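Local coordinates for protein probable sugar kinase (Clostridium perfringens, PDB 3KZH) that is a pfkB-family kinase that probably phosphorylates a sugar or related carbohydrate substrate, at residues Ser238-Glu246 and Thr310-Asp318. Sequence-based numbering, arbitrary orientation.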
# COMPACT_ATOMS: atom_id res chain seq x y z
N SER A 238 38.61 -10.52 24.15
CA SER A 238 37.89 -11.78 24.14
C SER A 238 37.70 -12.29 22.72
O SER A 238 37.45 -11.51 21.80
CB SER A 238 36.54 -11.63 24.83
OG SER A 238 36.68 -11.51 26.23
N CYS A 239 37.88 -13.60 22.56
CA CYS A 239 37.74 -14.26 21.27
C CYS A 239 37.11 -15.62 21.50
O CYS A 239 37.42 -16.30 22.47
CB CYS A 239 39.10 -14.41 20.57
SG CYS A 239 39.06 -15.33 18.99
N GLY A 240 36.20 -16.00 20.61
CA GLY A 240 35.54 -17.28 20.75
C GLY A 240 34.57 -17.56 19.63
O GLY A 240 34.50 -16.82 18.66
N LYS A 241 33.80 -18.63 19.81
CA LYS A 241 32.80 -19.08 18.86
C LYS A 241 31.66 -19.70 19.64
O LYS A 241 31.88 -20.55 20.50
CB LYS A 241 33.40 -20.12 17.89
CG LYS A 241 32.44 -20.61 16.80
CD LYS A 241 32.71 -22.05 16.40
CE LYS A 241 33.95 -22.18 15.52
NZ LYS A 241 34.17 -23.60 15.11
N ILE A 242 30.44 -19.23 19.37
CA ILE A 242 29.24 -19.72 20.05
C ILE A 242 28.23 -20.19 19.01
O ILE A 242 28.03 -19.54 17.98
CB ILE A 242 28.61 -18.64 21.00
CG1 ILE A 242 29.60 -18.25 22.12
CG2 ILE A 242 27.37 -19.19 21.69
CD1 ILE A 242 29.22 -17.01 22.91
N LYS A 243 27.59 -21.31 19.31
CA LYS A 243 26.60 -21.91 18.43
C LYS A 243 25.43 -22.37 19.27
O LYS A 243 25.59 -22.67 20.45
CB LYS A 243 27.24 -23.10 17.70
CG LYS A 243 26.34 -23.93 16.80
CD LYS A 243 27.01 -25.24 16.48
CE LYS A 243 26.03 -26.24 15.92
NZ LYS A 243 26.71 -27.52 15.57
N ALA A 244 24.24 -22.34 18.68
CA ALA A 244 23.04 -22.80 19.36
C ALA A 244 22.66 -24.16 18.79
O ALA A 244 22.83 -24.42 17.60
CB ALA A 244 21.90 -21.82 19.16
N THR A 245 22.19 -25.04 19.67
CA THR A 245 21.74 -26.37 19.26
C THR A 245 20.23 -26.23 18.98
O THR A 245 19.64 -25.19 19.29
CB THR A 245 22.01 -27.44 20.37
OG1 THR A 245 21.24 -27.15 21.54
CG2 THR A 245 23.48 -27.47 20.75
N GLU A 246 19.64 -27.24 18.33
CA GLU A 246 18.19 -27.27 18.03
C GLU A 246 17.60 -26.15 17.14
O GLU A 246 16.41 -25.82 17.26
CB GLU A 246 17.36 -27.41 19.33
CG GLU A 246 17.56 -28.70 20.11
CD GLU A 246 17.14 -29.93 19.32
OE1 GLU A 246 15.95 -30.02 18.95
OE2 GLU A 246 18.01 -30.79 19.06
N THR A 310 17.60 -21.99 25.60
CA THR A 310 18.60 -22.46 24.63
C THR A 310 19.86 -23.08 25.24
O THR A 310 20.41 -22.58 26.22
CB THR A 310 18.99 -21.31 23.61
OG1 THR A 310 17.81 -20.86 22.93
CG2 THR A 310 19.97 -21.80 22.55
N THR A 311 20.28 -24.19 24.64
CA THR A 311 21.50 -24.90 25.03
C THR A 311 22.58 -24.46 24.04
O THR A 311 22.40 -24.59 22.82
CB THR A 311 21.29 -26.44 25.00
OG1 THR A 311 20.34 -26.81 26.00
CG2 THR A 311 22.61 -27.19 25.27
N TRP A 312 23.69 -23.95 24.58
CA TRP A 312 24.79 -23.44 23.77
C TRP A 312 26.07 -24.28 23.74
O TRP A 312 26.40 -24.97 24.70
CB TRP A 312 25.18 -22.01 24.22
CG TRP A 312 24.04 -21.01 24.35
CD1 TRP A 312 23.33 -20.72 25.47
CD2 TRP A 312 23.50 -20.17 23.31
NE1 TRP A 312 22.37 -19.77 25.21
CE2 TRP A 312 22.46 -19.40 23.90
CE3 TRP A 312 23.80 -19.98 21.95
CZ2 TRP A 312 21.70 -18.47 23.16
CZ3 TRP A 312 23.04 -19.04 21.20
CH2 TRP A 312 22.00 -18.30 21.82
N GLU A 313 26.77 -24.20 22.61
CA GLU A 313 28.07 -24.84 22.43
C GLU A 313 28.98 -23.62 22.40
O GLU A 313 28.84 -22.76 21.52
CB GLU A 313 28.16 -25.60 21.11
CG GLU A 313 27.59 -27.01 21.16
CD GLU A 313 27.65 -27.73 19.83
OE1 GLU A 313 28.66 -27.58 19.10
OE2 GLU A 313 26.69 -28.46 19.51
N GLU A 314 29.81 -23.48 23.44
CA GLU A 314 30.72 -22.34 23.59
C GLU A 314 32.18 -22.77 23.57
O GLU A 314 32.53 -23.81 24.11
CB GLU A 314 30.42 -21.58 24.90
CG GLU A 314 29.01 -21.04 25.02
CD GLU A 314 28.77 -20.33 26.33
OE1 GLU A 314 29.43 -19.30 26.59
OE2 GLU A 314 27.89 -20.77 27.10
N GLU A 315 33.01 -21.95 22.93
CA GLU A 315 34.45 -22.17 22.79
C GLU A 315 35.14 -20.82 23.00
O GLU A 315 34.66 -19.81 22.49
CB GLU A 315 34.78 -22.70 21.38
CG GLU A 315 34.30 -24.13 21.08
CD GLU A 315 34.39 -24.52 19.60
OE1 GLU A 315 35.41 -24.24 18.93
OE2 GLU A 315 33.43 -25.15 19.11
N LYS A 316 36.22 -20.80 23.78
CA LYS A 316 36.98 -19.56 24.04
C LYS A 316 38.45 -19.75 23.69
O LYS A 316 39.08 -20.69 24.15
CB LYS A 316 36.91 -19.14 25.53
CG LYS A 316 35.53 -18.79 26.11
CD LYS A 316 35.63 -17.93 27.39
CE LYS A 316 36.47 -18.57 28.51
NZ LYS A 316 35.93 -19.86 29.05
N TYR A 317 39.00 -18.84 22.88
CA TYR A 317 40.41 -18.91 22.49
C TYR A 317 41.17 -17.72 23.10
O TYR A 317 40.63 -16.62 23.20
CB TYR A 317 40.59 -18.91 20.96
CG TYR A 317 39.56 -19.72 20.20
CD1 TYR A 317 38.51 -19.09 19.51
CD2 TYR A 317 39.58 -21.14 20.23
CE1 TYR A 317 37.49 -19.84 18.87
CE2 TYR A 317 38.56 -21.90 19.58
CZ TYR A 317 37.53 -21.24 18.91
OH TYR A 317 36.53 -21.94 18.27
N ASP A 318 42.41 -17.96 23.52
CA ASP A 318 43.25 -16.93 24.13
C ASP A 318 44.20 -16.27 23.11
O ASP A 318 43.97 -16.34 21.91
CB ASP A 318 44.04 -17.52 25.30
CG ASP A 318 44.13 -16.57 26.48
OD1 ASP A 318 45.15 -15.84 26.58
OD2 ASP A 318 43.18 -16.55 27.30
O HOH W 1 38.59 -15.37 25.47
O HOH W 2 31.15 -23.53 19.54
O HOH W 3 18.83 -25.29 22.23
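The first torsions of Tyr317 and Cys239 bring their side chains together. With CG of Tyr317 beside its own backbone N (chi1 -39°), the ring reaches across to Gly240. SG of Cys239 is anti to its backbone N (chi1 176°) and lies in the plane of that ring at its edge, 3.8 Å from CD1 of Tyr317. This is a sulfur-aromatic contact. CD1 and CE1 of Tyr317 come obliquely against CA of Gly240, which has no side chain to stand in the way. The phenol OH reaches on to CB of Lys241, and it donates a hydrogen bond to OE1 of Glu315 (2.6 Å) from above the carboxylate plane.

Strands 239-244 and 312-317 run antiparallel, and 312-317 is the outermost strand on this side of the large sheet. Paired backbone bonds join Lys241 to Glu315 and Lys243 to Glu313. The bond from N of Glu313 to O of Lys243 (2.9 Å) is nearly straight, at 177°. Past the strands, N of Thr245 donates to O of Thr311, and a water joins O of Thr245 to N of Thr311.

On the other face, Trp312 packs against Ile242 and Ala244. CZ3 of Trp312 lies 3.6 Å from CB of Ala244, and CE3 of Trp312 lies 3.7 Å from CG2 of Ile242. CG2 of Thr310 sits over one face of the indole. Helix 273-288 covers this side, and its Lys278 makes a cation-pi contact with Trp312.

Lys241 and Lys243 each run alongside a glutamate, pointing the same way. NZ of Lys243 stays 4.0 Å from OE1 of Glu313, beyond a salt bridge. Backbone bonding and apolar packing therefore hold this edge strand, while the nearby opposite charges probably add only a modest electrostatic attraction.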